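Local coordinates for nucleoporin NUP82 (Chaetomium thermophilum, PDB 5CWW), which probably serves as a structural component of the nuclear pore complex and a docking site for transport factors, this piece being its N-terminal seven-bladed beta-propeller, at residues K62-D68 with G105-T111; I49-G53 with L120-Q126; H19-A23 with E55-A59; P45-I49 with L578-Q582. One frame throughout, in Å; residues are numbered along the deposited sequence.

Interaction 1 of 4, residues K62-D68 with G105-T111; sequences KQIRWGD and GYRIIKT
In Trp66, chi1 of -179° swings CG to the far side from the backbone N and stands the indole up from the sheet, where CE3 comes 3.8 Å from Arg107 CB. In Thr111, chi1 of 76° tucks OG1 between N and the carbonyl carbon, and the hydroxyl donates a 2.5 Å hydrogen bond to Lys62 O, approaching from above the carbonyl plane. Both belong to the antiparallel pairing of strand 63-68 with strand 106-110, the two outer strands of the first propeller blade. The methyl of the same threonine, CG2, rests 3.9 Å from Ile64 CG1. A valine in its place would probably leave Lys62 O without this hydroxyl donor and the ends of the two strands less firmly joined. Between these points the backbones pair through Ile64 with Ile109 and Trp66 with Arg107; beyond Trp66, Asp68 N adds a bond to Gly105 O. Ile109 fills the face shared with Ile64 and Trp66, its CG1 3.9 Å from Trp66 CB, while Phe57 stacks on the indole and Glu55 takes its NE1. On the reverse face, Arg65 runs alongside Ile108, CG to CD1 3.6 Å, and its CD lies 3.9 Å from Tyr106 OH. The backbone ladder thus fixes the register, and the side chains add mainly apolar contacts, with one hydroxyl bond at the Lys62-Thr111 end.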
loop_
_atom_site.group_PDB
_atom_site.type_symbol
_atom_site.label_atom_id
_atom_site.label_comp_id
_atom_site.label_asym_id
_atom_site.label_seq_id
_atom_site.Cartn_x
_atom_site.Cartn_y
_atom_site.Cartn_z
ATOM N N LYS B 62 0.820 -25.147 1.242
ATOM C CA LYS B 62 -0.088 -24.873 2.352
ATOM C C LYS B 62 0.573 -25.087 3.714
ATOM O O LYS B 62 -0.118 -25.169 4.729
ATOM C CB LYS B 62 -1.335 -25.755 2.246
ATOM C CG LYS B 62 -2.165 -25.519 0.996
ATOM C CD LYS B 62 -3.402 -26.404 0.985
ATOM C CE LYS B 62 -4.290 -26.116 -0.214
ATOM N NZ LYS B 62 -3.591 -26.361 -1.505
ATOM N N GLN B 63 1.901 -25.174 3.736
ATOM C CA GLN B 63 2.634 -25.370 4.985
ATOM C C GLN B 63 3.813 -24.409 5.100
ATOM O O GLN B 63 4.333 -23.922 4.095
ATOM C CB GLN B 63 3.133 -26.814 5.099
ATOM C CG GLN B 63 4.150 -27.210 4.040
ATOM C CD GLN B 63 4.578 -28.661 4.154
ATOM O OE1 GLN B 63 3.923 -29.465 4.818
ATOM N NE2 GLN B 63 5.690 -29.001 3.514
ATOM N N ILE B 64 4.221 -24.142 6.337
ATOM C CA ILE B 64 5.371 -23.291 6.616
ATOM C C ILE B 64 6.482 -24.116 7.259
ATOM O O ILE B 64 6.284 -24.731 8.307
ATOM C CB ILE B 64 5.003 -22.118 7.549
ATOM C CG1 ILE B 64 3.831 -21.320 6.973
ATOM C CG2 ILE B 64 6.215 -21.208 7.764
ATOM C CD1 ILE B 64 3.266 -20.280 7.923
ATOM N N ARG B 65 7.649 -24.128 6.625
ATOM C CA ARG B 65 8.788 -24.882 7.135
ATOM C C ARG B 65 9.662 -23.991 8.010
ATOM O O ARG B 65 10.200 -22.981 7.558
ATOM C CB ARG B 65 9.591 -25.486 5.984
ATOM C CG ARG B 65 8.754 -26.427 5.136
ATOM C CD ARG B 65 9.535 -27.048 4.002
ATOM N NE ARG B 65 8.711 -28.000 3.263
ATOM C CZ ARG B 65 8.880 -28.312 1.982
ATOM N NH1 ARG B 65 9.858 -27.761 1.279
ATOM N NH2 ARG B 65 8.075 -29.192 1.404
ATOM N N TRP B 66 9.775 -24.383 9.275
ATOM C CA TRP B 66 10.446 -23.594 10.299
ATOM C C TRP B 66 11.826 -24.163 10.615
ATOM O O TRP B 66 11.974 -25.369 10.799
ATOM C CB TRP B 66 9.577 -23.567 11.558
ATOM C CG TRP B 66 10.125 -22.771 12.693
ATOM C CD1 TRP B 66 10.913 -21.660 12.617
ATOM C CD2 TRP B 66 9.919 -23.027 14.085
ATOM N NE1 TRP B 66 11.210 -21.206 13.880
ATOM C CE2 TRP B 66 10.613 -22.030 14.799
ATOM C CE3 TRP B 66 9.216 -24.003 14.798
ATOM C CZ2 TRP B 66 10.624 -21.982 16.190
ATOM C CZ3 TRP B 66 9.229 -23.954 16.179
ATOM C CH2 TRP B 66 9.928 -22.950 16.862
ATOM N N GLY B 67 12.834 -23.297 10.681
ATOM C CA GLY B 67 14.180 -23.745 10.986
ATOM C C GLY B 67 15.129 -22.654 11.450
ATOM O O GLY B 67 14.999 -21.493 11.064
ATOM N N ASP B 68 16.087 -23.043 12.288
ATOM C CA ASP B 68 17.139 -22.147 12.758
ATOM C C ASP B 68 18.409 -22.395 11.948
ATOM O O ASP B 68 18.955 -23.498 11.959
ATOM C CB ASP B 68 17.402 -22.359 14.252
ATOM C CG ASP B 68 18.291 -21.283 14.855
ATOM O OD1 ASP B 68 19.307 -20.912 14.229
ATOM O OD2 ASP B 68 17.972 -20.804 15.964
ATOM N N GLY B 105 16.709 -28.351 14.843
ATOM C CA GLY B 105 16.654 -27.061 14.180
ATOM C C GLY B 105 15.736 -27.037 12.973
ATOM O O GLY B 105 15.851 -26.155 12.121
ATOM N N TYR B 106 14.829 -28.007 12.893
ATOM C CA TYR B 106 13.883 -28.086 11.785
ATOM C C TYR B 106 12.528 -28.600 12.254
ATOM O O TYR B 106 12.443 -29.612 12.945
ATOM C CB TYR B 106 14.423 -28.987 10.675
ATOM C CG TYR B 106 13.437 -29.208 9.548
ATOM C CD1 TYR B 106 13.104 -28.174 8.682
ATOM C CD2 TYR B 106 12.838 -30.445 9.354
ATOM C CE1 TYR B 106 12.201 -28.368 7.652
ATOM C CE2 TYR B 106 11.934 -30.648 8.325
ATOM C CZ TYR B 106 11.619 -29.606 7.478
ATOM O OH TYR B 106 10.722 -29.801 6.453
ATOM N N ARG B 107 11.472 -27.890 11.871
ATOM C CA ARG B 107 10.110 -28.270 12.227
ATOM C C ARG B 107 9.146 -27.896 11.110
ATOM O O ARG B 107 9.377 -26.929 10.382
ATOM C CB ARG B 107 9.683 -27.597 13.533
ATOM C CG ARG B 107 10.032 -28.375 14.794
ATOM C CD ARG B 107 9.164 -29.615 14.946
ATOM N NE ARG B 107 8.945 -29.956 16.348
ATOM C CZ ARG B 107 8.045 -30.837 16.775
ATOM N NH1 ARG B 107 7.270 -31.478 15.910
ATOM N NH2 ARG B 107 7.920 -31.079 18.072
ATOM N N ILE B 108 8.069 -28.664 10.979
ATOM C CA ILE B 108 7.039 -28.381 9.987
ATOM C C ILE B 108 5.869 -27.680 10.670
ATOM O O ILE B 108 5.486 -28.043 11.785
ATOM C CB ILE B 108 6.550 -29.675 9.276
ATOM C CG1 ILE B 108 6.248 -29.397 7.803
ATOM C CG2 ILE B 108 5.340 -30.298 9.977
ATOM C CD1 ILE B 108 7.489 -29.292 6.952
ATOM N N ILE B 109 5.316 -26.671 10.003
ATOM C CA ILE B 109 4.129 -25.974 10.489
ATOM C C ILE B 109 2.991 -26.140 9.492
ATOM O O ILE B 109 2.920 -25.421 8.493
ATOM C CB ILE B 109 4.374 -24.463 10.707
ATOM C CG1 ILE B 109 5.707 -24.206 11.416
ATOM C CG2 ILE B 109 3.210 -23.844 11.478
ATOM C CD1 ILE B 109 5.777 -24.753 12.811
ATOM N N LYS B 110 2.101 -27.089 9.759
ATOM C CA LYS B 110 0.905 -27.233 8.945
ATOM C C LYS B 110 -0.035 -26.074 9.242
ATOM O O LYS B 110 -0.155 -25.640 10.388
ATOM C CB LYS B 110 0.216 -28.573 9.210
ATOM C CG LYS B 110 0.703 -29.713 8.322
ATOM C CD LYS B 110 0.295 -29.505 6.866
ATOM C CE LYS B 110 0.718 -30.673 5.990
ATOM N NZ LYS B 110 0.383 -30.442 4.556
ATOM N N THR B 111 -0.692 -25.574 8.200
ATOM C CA THR B 111 -1.566 -24.414 8.318
ATOM C C THR B 111 -2.973 -24.762 7.845
ATOM O O THR B 111 -3.167 -25.762 7.153
ATOM C CB THR B 111 -1.038 -23.223 7.493
ATOM O OG1 THR B 111 -1.304 -23.449 6.106
ATOM C CG2 THR B 111 0.460 -23.039 7.696
#

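Interaction 2 of 4, residues I49-G53 with L120-Q126; sequences IARRG and LVMSPNQ
Arg52 lays its CB over the side-chain amide of Gln126, 3.4 Å from CD, and then extends past it to the backbone of the same residue. The contact joins neighbouring blades of the beta-propeller: strand 49-52 is the innermost strand of the first blade and strand 119-122 that of the second. Their axes run nearly parallel, 17° apart, but at 6.3 Å they meet through side chains and not through a shared backbone ladder. Deep in the joint, Ala50 CB packs on Leu120 CB at 3.8 Å. Met122, bent at both chi2 and chi3, curls its methyl CE back to 3.5 Å from Arg51 O. Toward the end of the strand the contact turns polar. A type I turn, Ser123 to Gln126, brings Gln126 O up to Arg52 NH1, which donates a 3.0 Å hydrogen bond nearly in line with the carbonyl and within the guanidinium plane. The other nitrogens of that guanidinium are engaged as well, NE in a salt bridge with Glu55 and NH2 with Pro143 O, so partners on all three nitrogens probably fix its rotation. Arg51 points the other way and bends over to the loop that follows its strand, NH2 bonding to Gly53 O at 2.7 Å. A water bridges the two segments, accepting from Gly53 N at 3.0 Å and from Gln126 NE2 at 2.8 Å.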
loop_
_atom_site.group_PDB
_atom_site.type_symbol
_atom_site.label_atom_id
_atom_site.label_comp_id
_atom_site.label_asym_id
_atom_site.label_seq_id
_atom_site.Cartn_x
_atom_site.Cartn_y
_atom_site.Cartn_z
ATOM N N ILE B 49 9.321 -16.058 2.359
ATOM C CA ILE B 49 10.332 -16.209 3.403
ATOM C C ILE B 49 10.241 -15.061 4.401
ATOM O O ILE B 49 10.194 -13.891 4.020
ATOM C CB ILE B 49 11.763 -16.263 2.823
ATOM C CG1 ILE B 49 11.893 -17.428 1.837
ATOM C CG2 ILE B 49 12.787 -16.414 3.947
ATOM C CD1 ILE B 49 13.228 -17.489 1.109
ATOM N N ALA B 50 10.209 -15.416 5.681
ATOM C CA ALA B 50 10.228 -14.449 6.773
ATOM C C ALA B 50 11.232 -14.916 7.819
ATOM O O ALA B 50 11.625 -16.080 7.814
ATOM C CB ALA B 50 8.843 -14.294 7.381
ATOM N N ARG B 51 11.639 -14.020 8.715
ATOM C CA ARG B 51 12.695 -14.343 9.668
ATOM C C ARG B 51 12.571 -13.618 11.000
ATOM O O ARG B 51 11.906 -12.589 11.111
ATOM C CB ARG B 51 14.064 -14.002 9.073
ATOM C CG ARG B 51 14.287 -12.504 8.875
ATOM C CD ARG B 51 15.715 -12.204 8.488
ATOM N NE ARG B 51 16.638 -12.314 9.619
ATOM C CZ ARG B 51 16.986 -11.311 10.423
ATOM N NH1 ARG B 51 16.486 -10.095 10.248
ATOM N NH2 ARG B 51 17.836 -11.529 11.417
ATOM N N ARG B 52 13.237 -14.181 12.001
ATOM C CA ARG B 52 13.477 -13.508 13.267
ATOM C C ARG B 52 14.809 -14.028 13.792
ATOM O O ARG B 52 14.981 -15.233 13.980
ATOM C CB ARG B 52 12.338 -13.752 14.262
ATOM C CG ARG B 52 12.055 -15.213 14.578
ATOM C CD ARG B 52 10.899 -15.349 15.558
ATOM N NE ARG B 52 10.782 -16.706 16.082
ATOM C CZ ARG B 52 9.917 -17.076 17.021
ATOM N NH1 ARG B 52 9.081 -16.191 17.551
ATOM N NH2 ARG B 52 9.887 -18.334 17.437
ATOM N N GLY B 53 15.756 -13.123 14.011
ATOM C CA GLY B 53 17.111 -13.523 14.342
ATOM C C GLY B 53 17.649 -14.461 13.276
ATOM O O GLY B 53 17.649 -14.125 12.091
ATOM N N LEU B 120 4.406 -13.982 3.760
ATOM C CA LEU B 120 4.618 -14.083 5.200
ATOM C C LEU B 120 5.153 -12.749 5.701
ATOM O O LEU B 120 6.157 -12.255 5.186
ATOM C CB LEU B 120 5.601 -15.205 5.539
ATOM C CG LEU B 120 5.259 -16.605 5.032
ATOM C CD1 LEU B 120 6.397 -17.567 5.349
ATOM C CD2 LEU B 120 3.956 -17.093 5.640
ATOM N N VAL B 121 4.494 -12.166 6.699
ATOM C CA VAL B 121 4.929 -10.883 7.243
ATOM C C VAL B 121 5.124 -10.967 8.751
ATOM O O VAL B 121 4.162 -11.082 9.511
ATOM C CB VAL B 121 3.922 -9.758 6.931
ATOM C CG1 VAL B 121 4.522 -8.405 7.293
ATOM C CG2 VAL B 121 3.529 -9.782 5.459
ATOM N N MET B 122 6.384 -10.896 9.168
ATOM C CA MET B 122 6.745 -10.940 10.578
ATOM C C MET B 122 6.310 -9.660 11.276
ATOM O O MET B 122 6.427 -8.572 10.715
ATOM C CB MET B 122 8.258 -11.130 10.728
ATOM C CG MET B 122 8.724 -11.410 12.149
ATOM S SD MET B 122 8.107 -12.968 12.820
ATOM C CE MET B 122 8.872 -14.152 11.714
ATOM N N SER B 123 5.828 -9.789 12.508
ATOM C CA SER B 123 5.421 -8.628 13.290
ATOM C C SER B 123 6.657 -7.980 13.910
ATOM O O SER B 123 7.719 -8.596 13.948
ATOM C CB SER B 123 4.412 -9.032 14.367
ATOM O OG SER B 123 5.022 -9.813 15.376
ATOM N N PRO B 124 6.526 -6.733 14.397
ATOM C CA PRO B 124 7.674 -5.990 14.937
ATOM C C PRO B 124 8.417 -6.717 16.057
ATOM O O PRO B 124 9.645 -6.793 16.019
ATOM C CB PRO B 124 7.037 -4.699 15.462
ATOM C CG PRO B 124 5.815 -4.525 14.636
ATOM C CD PRO B 124 5.304 -5.911 14.382
ATOM N N ASN B 125 7.685 -7.239 17.035
ATOM C CA ASN B 125 8.298 -7.950 18.152
ATOM C C ASN B 125 8.471 -9.439 17.861
ATOM O O ASN B 125 8.891 -10.205 18.728
ATOM C CB ASN B 125 7.466 -7.748 19.417
ATOM C CG ASN B 125 7.416 -6.296 19.849
ATOM O OD1 ASN B 125 8.383 -5.552 19.678
ATOM N ND2 ASN B 125 6.283 -5.880 20.403
ATOM N N GLN B 126 8.136 -9.836 16.635
ATOM C CA GLN B 126 8.445 -11.170 16.127
ATOM C C GLN B 126 7.757 -12.283 16.916
ATOM O O GLN B 126 8.307 -13.373 17.070
ATOM C CB GLN B 126 9.964 -11.389 16.135
ATOM C CG GLN B 126 10.735 -10.328 15.361
ATOM C CD GLN B 126 12.235 -10.539 15.402
ATOM O OE1 GLN B 126 12.785 -11.013 16.398
ATOM N NE2 GLN B 126 12.910 -10.185 14.314
HETATM O O HOH W 1 15.539 -10.180 13.326
#

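Interaction 3 of 4, residues H19-A23 with E55-A59; sequences HKLFA and EIFVA
His19 O is gripped twice, by Phe22 N and by Ala23 N, at the end of a 3-10 segment that offers Leu21 and Phe22 to Ile56 and Val58 on strand 55-59. No hydrogen bond crosses between the two segments; the contact is one of methyls, a ring and a carbonyl. Ile56 meets both residues of the turn with the same atom: CD1 lies 4.0 Å from Leu21 CD1 and 4.2 Å from Phe22 CZ. It gets there because CG1 sits between the backbone N and the carbonyl carbon (chi1 62°), with chi2 nearly straight, so that the chain stands well out from the strand. The Phe22 side chain comes in at about a right angle to that of Ile56, and CE2 of its ring also reaches Val58 CG2 at 4.4 Å. Val58 works on the backbone side of the turn, its CG1 3.4 Å from Leu21 O, while CG2 is 4.4 Å from Leu21 CB. Around the turn, Leu21 also touches Arg65, Tyr106 and Leu72, and Ile56 touches Leu69, carrying the packing on to strands 63-68 and 106-110 and helix 69-77. Phe57 points to the reverse face, where it stacks on Trp66. Residues 19-23, ahead of the first strand, thus pack on one face of the first blade, the face that also looks toward the last blade of the beta-propeller.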
loop_
_atom_site.group_PDB
_atom_site.type_symbol
_atom_site.label_atom_id
_atom_site.label_comp_id
_atom_site.label_asym_id
_atom_site.label_seq_id
_atom_site.Cartn_x
_atom_site.Cartn_y
_atom_site.Cartn_z
ATOM N N HIS B 19 18.418 -28.252 3.822
ATOM C CA HIS B 19 17.822 -28.222 2.491
ATOM C C HIS B 19 16.343 -28.601 2.532
ATOM O O HIS B 19 15.593 -28.297 1.605
ATOM C CB HIS B 19 18.573 -29.159 1.543
ATOM C CG HIS B 19 18.094 -29.091 0.126
ATOM N ND1 HIS B 19 18.273 -27.980 -0.669
ATOM C CD2 HIS B 19 17.436 -29.997 -0.637
ATOM C CE1 HIS B 19 17.748 -28.203 -1.861
ATOM N NE2 HIS B 19 17.233 -29.419 -1.868
ATOM N N LYS B 20 15.930 -29.262 3.608
ATOM C CA LYS B 20 14.542 -29.686 3.756
ATOM C C LYS B 20 13.598 -28.488 3.808
ATOM O O LYS B 20 12.417 -28.605 3.483
ATOM C CB LYS B 20 14.376 -30.533 5.020
ATOM C CG LYS B 20 15.104 -31.868 4.976
ATOM C CD LYS B 20 14.835 -32.688 6.231
ATOM C CE LYS B 20 15.550 -34.032 6.190
ATOM N NZ LYS B 20 15.076 -34.896 5.073
ATOM N N LEU B 21 14.126 -27.340 4.220
ATOM C CA LEU B 21 13.340 -26.115 4.300
ATOM C C LEU B 21 12.852 -25.644 2.933
ATOM O O LEU B 21 11.867 -24.910 2.840
ATOM C CB LEU B 21 14.162 -25.001 4.956
ATOM C CG LEU B 21 14.455 -25.158 6.448
ATOM C CD1 LEU B 21 15.542 -24.191 6.878
ATOM C CD2 LEU B 21 13.194 -24.934 7.264
ATOM N N PHE B 22 13.538 -26.075 1.876
ATOM C CA PHE B 22 13.296 -25.553 0.535
ATOM C C PHE B 22 12.811 -26.617 -0.447
ATOM O O PHE B 22 12.027 -26.323 -1.348
ATOM C CB PHE B 22 14.577 -24.910 -0.001
ATOM C CG PHE B 22 15.188 -23.912 0.941
ATOM C CD1 PHE B 22 16.110 -24.315 1.893
ATOM C CD2 PHE B 22 14.831 -22.574 0.883
ATOM C CE1 PHE B 22 16.673 -23.402 2.765
ATOM C CE2 PHE B 22 15.390 -21.654 1.752
ATOM C CZ PHE B 22 16.311 -22.069 2.695
ATOM N N ALA B 23 13.275 -27.851 -0.272
ATOM C CA ALA B 23 12.929 -28.932 -1.192
ATOM C C ALA B 23 11.459 -29.324 -1.053
ATOM O O ALA B 23 10.913 -29.276 0.044
ATOM C CB ALA B 23 13.819 -30.136 -0.947
ATOM N N GLU B 55 16.335 -17.518 12.877
ATOM C CA GLU B 55 15.225 -18.380 12.483
ATOM C C GLU B 55 14.578 -17.866 11.204
ATOM O O GLU B 55 14.499 -16.655 10.986
ATOM C CB GLU B 55 14.170 -18.458 13.590
ATOM C CG GLU B 55 14.652 -19.074 14.895
ATOM C CD GLU B 55 13.540 -19.195 15.923
ATOM O OE1 GLU B 55 12.380 -18.865 15.593
ATOM O OE2 GLU B 55 13.824 -19.620 17.063
ATOM N N ILE B 56 14.112 -18.787 10.363
ATOM C CA ILE B 56 13.382 -18.414 9.159
ATOM C C ILE B 56 12.130 -19.272 8.994
ATOM O O ILE B 56 12.064 -20.401 9.481
ATOM C CB ILE B 56 14.258 -18.544 7.887
ATOM C CG1 ILE B 56 14.704 -19.994 7.667
ATOM C CG2 ILE B 56 15.462 -17.622 7.986
ATOM C CD1 ILE B 56 15.347 -20.232 6.315
ATOM N N PHE B 57 11.145 -18.712 8.302
ATOM C CA PHE B 57 9.887 -19.394 8.024
ATOM C C PHE B 57 9.677 -19.411 6.517
ATOM O O PHE B 57 9.604 -18.359 5.886
ATOM C CB PHE B 57 8.723 -18.698 8.730
ATOM C CG PHE B 57 8.873 -18.634 10.223
ATOM C CD1 PHE B 57 9.676 -17.670 10.811
ATOM C CD2 PHE B 57 8.215 -19.538 11.037
ATOM C CE1 PHE B 57 9.818 -17.610 12.185
ATOM C CE2 PHE B 57 8.351 -19.484 12.411
ATOM C CZ PHE B 57 9.154 -18.518 12.986
ATOM N N VAL B 58 9.588 -20.611 5.950
ATOM C CA VAL B 58 9.540 -20.778 4.502
ATOM C C VAL B 58 8.228 -21.404 4.057
ATOM O O VAL B 58 7.969 -22.582 4.314
ATOM C CB VAL B 58 10.706 -21.658 4.009
ATOM C CG1 VAL B 58 10.723 -21.726 2.485
ATOM C CG2 VAL B 58 12.033 -21.126 4.539
ATOM N N ALA B 59 7.407 -20.613 3.374
ATOM C CA ALA B 59 6.132 -21.095 2.867
ATOM C C ALA B 59 6.349 -21.984 1.649
ATOM O O ALA B 59 6.992 -21.581 0.681
ATOM C CB ALA B 59 5.222 -19.927 2.517
#

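Interaction 4 of 4, residues P45-I49 with L578-Q582; sequences PRRTI and LSATQ
Arg46 leaves its backbone with CG anti to N (chi1 -174°) and stays extended as far as NE, which spans the distance to Ala580, Thr581 and Gln582. This is where the ring of the beta-propeller closes, the approach to the first strand of the first blade meeting the middle strand, 576-580, of the last. Along the arm CB, CG and CD serve as a straight spacer; NE is the first atom to near the other segment, 3.8 Å from Gln582 OE1. That oxygen sits over one face of the guanidinium, offset toward NH2, with the amide plane almost perpendicular to the guanidinium, at 89°. OE1 is placed too far above the plane to accept a hydrogen bond from NH2. At the tip NH1 gives a weak bond to Ala580 O at 3.2 Å, and NH2 a weak, long but fairly straight one to Thr581 O at 3.4 Å, this acceptor lying in the guanidinium plane. An alanine here would probably leave both carbonyls without these donors and Gln582 OE1 without the guanidinium it lies over. Deeper in, the joint is apolar. Ile49 CD1 points at the strand itself, 3.8 Å from Ser579 C, and packs on Ala580 CB at 4.0 Å, while its second branch ends with CG2 4.0 Å from Leu578 CD2.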
loop_
_atom_site.group_PDB
_atom_site.type_symbol
_atom_site.label_atom_id
_atom_site.label_comp_id
_atom_site.label_asym_id
_atom_site.label_seq_id
_atom_site.Cartn_x
_atom_site.Cartn_y
_atom_site.Cartn_z
ATOM N N PRO B 45 2.741 -11.360 -6.024
ATOM C CA PRO B 45 3.992 -11.314 -5.260
ATOM C C PRO B 45 4.273 -12.619 -4.521
ATOM O O PRO B 45 3.347 -13.389 -4.263
ATOM C CB PRO B 45 3.760 -10.167 -4.273
ATOM C CG PRO B 45 2.284 -10.092 -4.117
ATOM C CD PRO B 45 1.708 -10.482 -5.445
ATOM N N ARG B 46 5.540 -12.857 -4.195
ATOM C CA ARG B 46 5.942 -14.062 -3.481
ATOM C C ARG B 46 6.895 -13.723 -2.338
ATOM O O ARG B 46 8.118 -13.809 -2.484
ATOM C CB ARG B 46 6.606 -15.061 -4.434
ATOM C CG ARG B 46 6.919 -16.404 -3.786
ATOM C CD ARG B 46 7.701 -17.325 -4.711
ATOM N NE ARG B 46 7.926 -18.632 -4.094
ATOM C CZ ARG B 46 9.016 -19.379 -4.262
ATOM N NH1 ARG B 46 10.010 -18.968 -5.040
ATOM N NH2 ARG B 46 9.111 -20.549 -3.649
ATOM N N ARG B 47 6.318 -13.337 -1.202
ATOM C CA ARG B 47 7.082 -13.090 0.016
ATOM C C ARG B 47 7.031 -14.328 0.901
ATOM O O ARG B 47 6.524 -14.286 2.022
ATOM C CB ARG B 47 6.535 -11.869 0.756
ATOM C CG ARG B 47 6.587 -10.595 -0.067
ATOM C CD ARG B 47 6.304 -9.362 0.772
ATOM N NE ARG B 47 6.378 -8.145 -0.030
ATOM C CZ ARG B 47 7.513 -7.547 -0.383
ATOM N NH1 ARG B 47 8.682 -8.050 -0.007
ATOM N NH2 ARG B 47 7.482 -6.445 -1.117
ATOM N N THR B 48 7.561 -15.430 0.385
ATOM C CA THR B 48 7.397 -16.733 1.014
ATOM C C THR B 48 8.462 -17.033 2.072
ATOM O O THR B 48 8.497 -18.135 2.622
ATOM C CB THR B 48 7.418 -17.843 -0.048
ATOM O OG1 THR B 48 8.481 -17.596 -0.974
ATOM C CG2 THR B 48 6.097 -17.874 -0.804
ATOM N N ILE B 49 9.321 -16.058 2.359
ATOM C CA ILE B 49 10.332 -16.209 3.403
ATOM C C ILE B 49 10.241 -15.061 4.401
ATOM O O ILE B 49 10.194 -13.891 4.020
ATOM C CB ILE B 49 11.763 -16.263 2.823
ATOM C CG1 ILE B 49 11.893 -17.428 1.837
ATOM C CG2 ILE B 49 12.787 -16.414 3.947
ATOM C CD1 ILE B 49 13.228 -17.489 1.109
ATOM N N LEU B 578 18.984 -14.062 1.660
ATOM C CA LEU B 578 18.324 -15.352 1.537
ATOM C C LEU B 578 17.158 -15.247 0.559
ATOM O O LEU B 578 16.297 -14.376 0.695
ATOM C CB LEU B 578 17.842 -15.840 2.902
ATOM C CG LEU B 578 17.200 -17.227 2.927
ATOM C CD1 LEU B 578 18.207 -18.302 2.533
ATOM C CD2 LEU B 578 16.618 -17.511 4.302
ATOM N N SER B 579 17.150 -16.123 -0.437
ATOM C CA SER B 579 16.013 -16.259 -1.340
ATOM C C SER B 579 15.812 -17.738 -1.629
ATOM O O SER B 579 16.418 -18.585 -0.974
ATOM C CB SER B 579 16.235 -15.471 -2.633
ATOM O OG SER B 579 15.086 -15.513 -3.464
ATOM N N ALA B 580 14.972 -18.057 -2.606
ATOM C CA ALA B 580 14.717 -19.453 -2.936
ATOM C C ALA B 580 13.958 -19.605 -4.242
ATOM O O ALA B 580 13.130 -18.765 -4.596
ATOM C CB ALA B 580 13.940 -20.129 -1.808
ATOM N N THR B 581 14.256 -20.685 -4.954
ATOM C CA THR B 581 13.464 -21.092 -6.103
ATOM C C THR B 581 12.328 -21.970 -5.593
ATOM O O THR B 581 12.108 -22.064 -4.385
ATOM C CB THR B 581 14.301 -21.862 -7.139
ATOM O OG1 THR B 581 14.800 -23.071 -6.554
ATOM C CG2 THR B 581 15.469 -21.013 -7.623
ATOM N N GLN B 582 11.608 -22.612 -6.506
ATOM C CA GLN B 582 10.529 -23.513 -6.122
ATOM C C GLN B 582 11.064 -24.721 -5.357
ATOM O O GLN B 582 10.326 -25.367 -4.612
ATOM C CB GLN B 582 9.757 -23.987 -7.356
ATOM C CG GLN B 582 9.094 -22.874 -8.155
ATOM C CD GLN B 582 7.873 -22.303 -7.462
ATOM O OE1 GLN B 582 7.982 -21.647 -6.425
ATOM N NE2 GLN B 582 6.701 -22.551 -8.032
#

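In the fold
All four contacts converge on the first blade. Interaction 1 lies within it and alone rests on a backbone ladder; the other three use its faces. Interaction 2 joins one face to the second blade, whereas interactions 3 and 4 occupy the other, covered by the N-terminal turn and the last blade, and touch where Ile56 meets Leu578 and Phe22 meets Ala580. Interactions 1 and 3 are buried, the latter apolar across its segments. Interactions 2 and 4 share Ile49 and are only partly buried, each passing from apolar packing to an arginine that reaches one backbone carbonyl in interaction 2 and, weakly, two in interaction 4. Strand 55-60 binds the set together, pairing with strands 49-52 and 63-68.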